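Local coordinates for protein cellulose synthase 1 (Gluconacetobacter xylinus, PDB 4I86) that is the C-terminal regulatory PilZ domain of a cellulose synthase, a small beta-barrel domain that probably binds cyclic di-GMP, at residues A[49-61]-A[70-84]. Numbering follows the deposited sequence.
Sequences AKLSGPTPVYIRT and LPARIIRAGNGRGIF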
loop_
_atom_site.group_PDB
_atom_site.type_symbol
_atom_site.label_atom_id
_atom_site.label_comp_id
_atom_site.label_asym_id
_atom_site.label_seq_id
_atom_site.Cartn_x
_atom_site.Cartn_y
_atom_site.Cartn_z
ATOM N N ALA A 49 1.469 0.792 -16.930
ATOM C CA ALA A 49 0.261 0.946 -17.721
ATOM C C ALA A 49 -0.423 2.238 -17.332
ATOM O O ALA A 49 -0.107 2.828 -16.299
ATOM C CB ALA A 49 -0.670 -0.240 -17.513
ATOM N N LYS A 50 -1.346 2.687 -18.174
ATOM C CA LYS A 50 -2.133 3.858 -17.841
ATOM C C LYS A 50 -3.328 3.434 -17.018
ATOM O O LYS A 50 -4.017 2.465 -17.346
ATOM C CB LYS A 50 -2.565 4.630 -19.089
ATOM C CG LYS A 50 -1.535 5.659 -19.522
ATOM C CD LYS A 50 -1.076 6.469 -18.311
ATOM C CE LYS A 50 -0.187 7.640 -18.711
ATOM N NZ LYS A 50 0.223 8.443 -17.521
ATOM N N LEU A 51 -3.546 4.151 -15.925
ATOM C CA LEU A 51 -4.644 3.846 -15.032
ATOM C C LEU A 51 -5.951 4.352 -15.619
ATOM O O LEU A 51 -6.095 5.555 -15.858
ATOM C CB LEU A 51 -4.415 4.524 -13.680
ATOM C CG LEU A 51 -4.297 3.639 -12.444
ATOM C CD1 LEU A 51 -4.416 2.164 -12.823
ATOM C CD2 LEU A 51 -2.983 3.919 -11.734
ATOM N N SER A 52 -6.903 3.456 -15.860
ATOM C CA SER A 52 -8.276 3.909 -16.056
ATOM C C SER A 52 -8.664 4.692 -14.804
ATOM O O SER A 52 -9.053 5.864 -14.869
ATOM C CB SER A 52 -9.230 2.729 -16.220
ATOM O OG SER A 52 -10.496 3.033 -15.640
ATOM N N GLY A 53 -8.536 4.023 -13.661
ATOM C CA GLY A 53 -8.817 4.611 -12.365
ATOM C C GLY A 53 -8.506 3.605 -11.274
ATOM O O GLY A 53 -7.717 2.682 -11.493
ATOM N N PRO A 54 -9.127 3.770 -10.093
ATOM C CA PRO A 54 -8.958 2.853 -8.949
ATOM C C PRO A 54 -8.882 1.366 -9.356
ATOM O O PRO A 54 -9.888 0.767 -9.742
ATOM C CB PRO A 54 -10.205 3.131 -8.109
ATOM C CG PRO A 54 -10.468 4.614 -8.349
ATOM C CD PRO A 54 -10.026 4.902 -9.776
ATOM N N THR A 55 -7.689 0.782 -9.254
ATOM C CA THR A 55 -7.422 -0.573 -9.746
ATOM C C THR A 55 -6.925 -1.474 -8.619
ATOM O O THR A 55 -5.908 -1.174 -8.007
ATOM C CB THR A 55 -6.350 -0.542 -10.867
ATOM O OG1 THR A 55 -6.903 0.072 -12.034
ATOM C CG2 THR A 55 -5.861 -1.947 -11.210
ATOM N N PRO A 56 -7.640 -2.584 -8.357
ATOM C CA PRO A 56 -7.337 -3.466 -7.223
ATOM C C PRO A 56 -6.003 -4.192 -7.345
ATOM O O PRO A 56 -5.672 -4.772 -8.391
ATOM C CB PRO A 56 -8.505 -4.465 -7.204
ATOM C CG PRO A 56 -9.159 -4.348 -8.520
ATOM C CD PRO A 56 -8.887 -2.966 -9.040
ATOM N N VAL A 57 -5.244 -4.140 -6.255
ATOM C CA VAL A 57 -3.903 -4.733 -6.186
ATOM C C VAL A 57 -3.691 -5.392 -4.824
ATOM O O VAL A 57 -4.538 -5.281 -3.923
ATOM C CB VAL A 57 -2.784 -3.671 -6.367
ATOM C CG1 VAL A 57 -2.957 -2.881 -7.677
ATOM C CG2 VAL A 57 -2.726 -2.727 -5.161
ATOM N N TYR A 58 -2.569 -6.092 -4.690
ATOM C CA TYR A 58 -2.116 -6.587 -3.409
ATOM C C TYR A 58 -0.759 -5.970 -3.179
ATOM O O TYR A 58 0.055 -5.900 -4.107
ATOM C CB TYR A 58 -2.036 -8.127 -3.392
ATOM C CG TYR A 58 -3.375 -8.805 -3.592
ATOM C CD1 TYR A 58 -4.338 -8.772 -2.596
ATOM C CD2 TYR A 58 -3.680 -9.474 -4.774
ATOM C CE1 TYR A 58 -5.568 -9.383 -2.764
ATOM C CE2 TYR A 58 -4.925 -10.097 -4.950
ATOM C CZ TYR A 58 -5.854 -10.044 -3.938
ATOM O OH TYR A 58 -7.084 -10.648 -4.082
ATOM N N ILE A 59 -0.530 -5.495 -1.956
ATOM C CA ILE A 59 0.759 -4.947 -1.572
ATOM C C ILE A 59 1.393 -5.875 -0.538
ATOM O O ILE A 59 0.746 -6.281 0.427
ATOM C CB ILE A 59 0.619 -3.523 -0.996
ATOM C CG1 ILE A 59 0.081 -2.572 -2.072
ATOM C CG2 ILE A 59 1.941 -3.020 -0.458
ATOM C CD1 ILE A 59 0.007 -1.150 -1.629
ATOM N N ARG A 60 2.645 -6.252 -0.774
ATOM C CA ARG A 60 3.340 -7.138 0.147
ATOM C C ARG A 60 4.598 -6.461 0.666
ATOM O O ARG A 60 5.303 -5.771 -0.072
ATOM C CB ARG A 60 3.684 -8.457 -0.538
ATOM C CG ARG A 60 4.512 -9.402 0.322
ATOM C CD ARG A 60 4.706 -10.742 -0.345
ATOM N NE ARG A 60 5.395 -11.665 0.554
ATOM C CZ ARG A 60 6.716 -11.821 0.592
ATOM N NH1 ARG A 60 7.487 -11.114 -0.225
ATOM N NH2 ARG A 60 7.261 -12.677 1.450
ATOM N N THR A 61 4.881 -6.655 1.943
ATOM C CA THR A 61 6.101 -6.117 2.520
ATOM C C THR A 61 6.385 -6.880 3.791
ATOM O O THR A 61 5.616 -7.777 4.173
ATOM C CB THR A 61 5.957 -4.596 2.820
ATOM O OG1 THR A 61 7.218 -4.060 3.238
ATOM C CG2 THR A 61 4.886 -4.344 3.906
ATOM N N LEU A 70 -1.560 -6.742 2.027
ATOM C CA LEU A 70 -2.717 -5.872 2.156
ATOM C C LEU A 70 -3.373 -5.598 0.811
ATOM O O LEU A 70 -2.719 -5.084 -0.097
ATOM C CB LEU A 70 -2.317 -4.544 2.816
ATOM C CG LEU A 70 -1.417 -4.582 4.073
ATOM C CD1 LEU A 70 0.053 -4.518 3.698
ATOM C CD2 LEU A 70 -1.771 -3.432 4.988
ATOM N N PRO A 71 -4.670 -5.923 0.680
ATOM C CA PRO A 71 -5.394 -5.541 -0.543
ATOM C C PRO A 71 -5.476 -4.027 -0.619
ATOM O O PRO A 71 -5.486 -3.347 0.415
ATOM C CB PRO A 71 -6.809 -6.110 -0.334
ATOM C CG PRO A 71 -6.669 -7.117 0.756
ATOM C CD PRO A 71 -5.544 -6.610 1.643
ATOM N N ALA A 72 -5.535 -3.499 -1.832
ATOM C CA ALA A 72 -5.584 -2.062 -1.998
ATOM C C ALA A 72 -6.090 -1.729 -3.379
ATOM O O ALA A 72 -6.417 -2.616 -4.174
ATOM C CB ALA A 72 -4.209 -1.431 -1.747
ATOM N N ARG A 73 -6.175 -0.437 -3.644
ATOM C CA ARG A 73 -6.526 0.055 -4.959
ATOM C C ARG A 73 -5.485 1.095 -5.349
ATOM O O ARG A 73 -5.258 2.034 -4.592
ATOM C CB ARG A 73 -7.945 0.655 -4.930
ATOM C CG ARG A 73 -9.041 -0.364 -5.269
ATOM C CD ARG A 73 -10.454 0.194 -5.209
ATOM N NE ARG A 73 -11.000 0.157 -3.854
ATOM C CZ ARG A 73 -12.296 0.265 -3.550
ATOM N NH1 ARG A 73 -13.209 0.408 -4.512
ATOM N NH2 ARG A 73 -12.676 0.218 -2.274
ATOM N N ILE A 74 -4.814 0.916 -6.489
ATOM C CA ILE A 74 -3.955 1.993 -6.971
ATOM C C ILE A 74 -4.869 3.061 -7.574
ATOM O O ILE A 74 -5.792 2.748 -8.330
ATOM C CB ILE A 74 -2.842 1.526 -7.975
ATOM C CG1 ILE A 74 -1.896 2.698 -8.294
ATOM C CG2 ILE A 74 -3.449 0.944 -9.249
ATOM C CD1 ILE A 74 -0.537 2.290 -8.835
ATOM N N ILE A 75 -4.651 4.319 -7.202
ATOM C CA ILE A 75 -5.554 5.372 -7.653
ATOM C C ILE A 75 -4.857 6.388 -8.560
ATOM O O ILE A 75 -5.504 7.052 -9.367
ATOM C CB ILE A 75 -6.261 6.090 -6.462
ATOM C CG1 ILE A 75 -5.243 6.710 -5.507
ATOM C CG2 ILE A 75 -7.185 5.116 -5.712
ATOM C CD1 ILE A 75 -5.846 7.729 -4.529
ATOM N N ARG A 76 -3.540 6.509 -8.421
ATOM C CA ARG A 76 -2.751 7.349 -9.319
ATOM C C ARG A 76 -1.359 6.770 -9.515
ATOM O O ARG A 76 -0.810 6.132 -8.614
ATOM C CB ARG A 76 -2.629 8.778 -8.778
ATOM C CG ARG A 76 -2.154 9.793 -9.813
ATOM C CD ARG A 76 -1.335 10.904 -9.168
ATOM N NE ARG A 76 0.039 10.482 -8.885
ATOM C CZ ARG A 76 1.126 11.053 -9.402
ATOM N NH1 ARG A 76 1.009 12.089 -10.227
ATOM N NH2 ARG A 76 2.333 10.592 -9.088
ATOM N N ALA A 77 -0.793 7.009 -10.697
ATOM C CA ALA A 77 0.574 6.602 -11.010
ATOM C C ALA A 77 1.260 7.683 -11.847
ATOM O O ALA A 77 0.779 8.036 -12.923
ATOM C CB ALA A 77 0.568 5.269 -11.756
ATOM N N GLY A 78 2.378 8.208 -11.354
ATOM C CA GLY A 78 3.051 9.300 -12.035
ATOM C C GLY A 78 4.549 9.133 -12.204
ATOM O O GLY A 78 5.299 10.108 -12.107
ATOM N N ASN A 79 4.978 7.903 -12.486
ATOM C CA ASN A 79 6.400 7.543 -12.558
ATOM C C ASN A 79 7.187 8.080 -11.364
ATOM O O ASN A 79 7.199 9.289 -11.089
ATOM C CB ASN A 79 7.038 7.978 -13.887
ATOM C CG ASN A 79 8.492 7.539 -14.013
ATOM O OD1 ASN A 79 9.406 8.258 -13.601
ATOM N ND2 ASN A 79 8.711 6.357 -14.596
ATOM N N GLY A 80 7.844 7.170 -10.653
ATOM C CA GLY A 80 8.488 7.503 -9.401
ATOM C C GLY A 80 7.482 7.457 -8.267
ATOM O O GLY A 80 7.867 7.426 -7.100
ATOM N N ARG A 81 6.191 7.447 -8.600
ATOM C CA ARG A 81 5.172 7.514 -7.559
ATOM C C ARG A 81 3.881 6.751 -7.867
ATOM O O ARG A 81 3.261 6.951 -8.907
ATOM C CB ARG A 81 4.858 8.981 -7.222
ATOM C CG ARG A 81 3.725 9.177 -6.230
ATOM C CD ARG A 81 4.198 9.803 -4.929
ATOM N NE ARG A 81 3.517 11.073 -4.672
ATOM C CZ ARG A 81 4.145 12.231 -4.497
ATOM N NH1 ARG A 81 5.472 12.268 -4.533
ATOM N NH2 ARG A 81 3.454 13.344 -4.279
ATOM N N GLY A 82 3.492 5.874 -6.943
ATOM C CA GLY A 82 2.190 5.228 -6.985
ATOM C C GLY A 82 1.429 5.571 -5.710
ATOM O O GLY A 82 1.995 5.513 -4.610
ATOM N N ILE A 83 0.158 5.953 -5.852
ATOM C CA ILE A 83 -0.674 6.285 -4.689
ATOM C C ILE A 83 -1.767 5.244 -4.509
ATOM O O ILE A 83 -2.484 4.905 -5.460
ATOM C CB ILE A 83 -1.349 7.675 -4.801
ATOM C CG1 ILE A 83 -0.313 8.768 -5.103
ATOM C CG2 ILE A 83 -2.164 7.973 -3.525
ATOM C CD1 ILE A 83 0.771 8.923 -4.046
ATOM N N PHE A 84 -1.920 4.760 -3.278
ATOM C CA PHE A 84 -2.882 3.690 -3.012
ATOM C C PHE A 84 -3.821 4.044 -1.864
ATOM O O PHE A 84 -3.485 4.847 -1.001
ATOM C CB PHE A 84 -2.143 2.393 -2.654
ATOM C CG PHE A 84 -1.158 1.934 -3.700
ATOM C CD1 PHE A 84 -1.485 0.916 -4.578
ATOM C CD2 PHE A 84 0.100 2.517 -3.796
ATOM C CE1 PHE A 84 -0.584 0.490 -5.542
ATOM C CE2 PHE A 84 1.007 2.092 -4.761
ATOM C CZ PHE A 84 0.660 1.081 -5.630
#
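Thr55, Val57 and Ile59 each pair through both N and O with Ile74, Ala72 and Leu70 respectively, six hydrogen bonds, 149° to 169° at the hydrogen, that define an antiparallel hairpin. Several acceptors have a second, weaker partner: Ala72 O also receives the CA-H of Pro56 (CA to O 3.3 Å), and Ile74 O that of Pro54 (CA to O 3.2 Å). Thr55 OG1, beside its own backbone N (chi1 -70°), donates to Gly53 O at 2.8 Å and so ties the preceding loop to the strand. On the sheet face shared by Val57, Ile59, Leu70, Ala72 and Ile74, which is turned to the buried interior, Ile59 CD1 sits over one face of the Phe84 ring, 4.0 Å from its centroid, a CH-pi contact. Leu51 CD2 reaches across from the loop to Ile74 CG1 and Ala77 CB, each 3.8 Å away. Ile75 and Arg76 both face Ile83, a classic beta bulge in the pairing of strand 66-77 with strand 82-86. Within the curled antiparallel sheet of the PilZ domain, the hairpin is flanked by strand 17-22 beside 55-63 and strand 82-86 beside 66-77, while Leu70 packs against Val97 and Leu100 of helix 91-105.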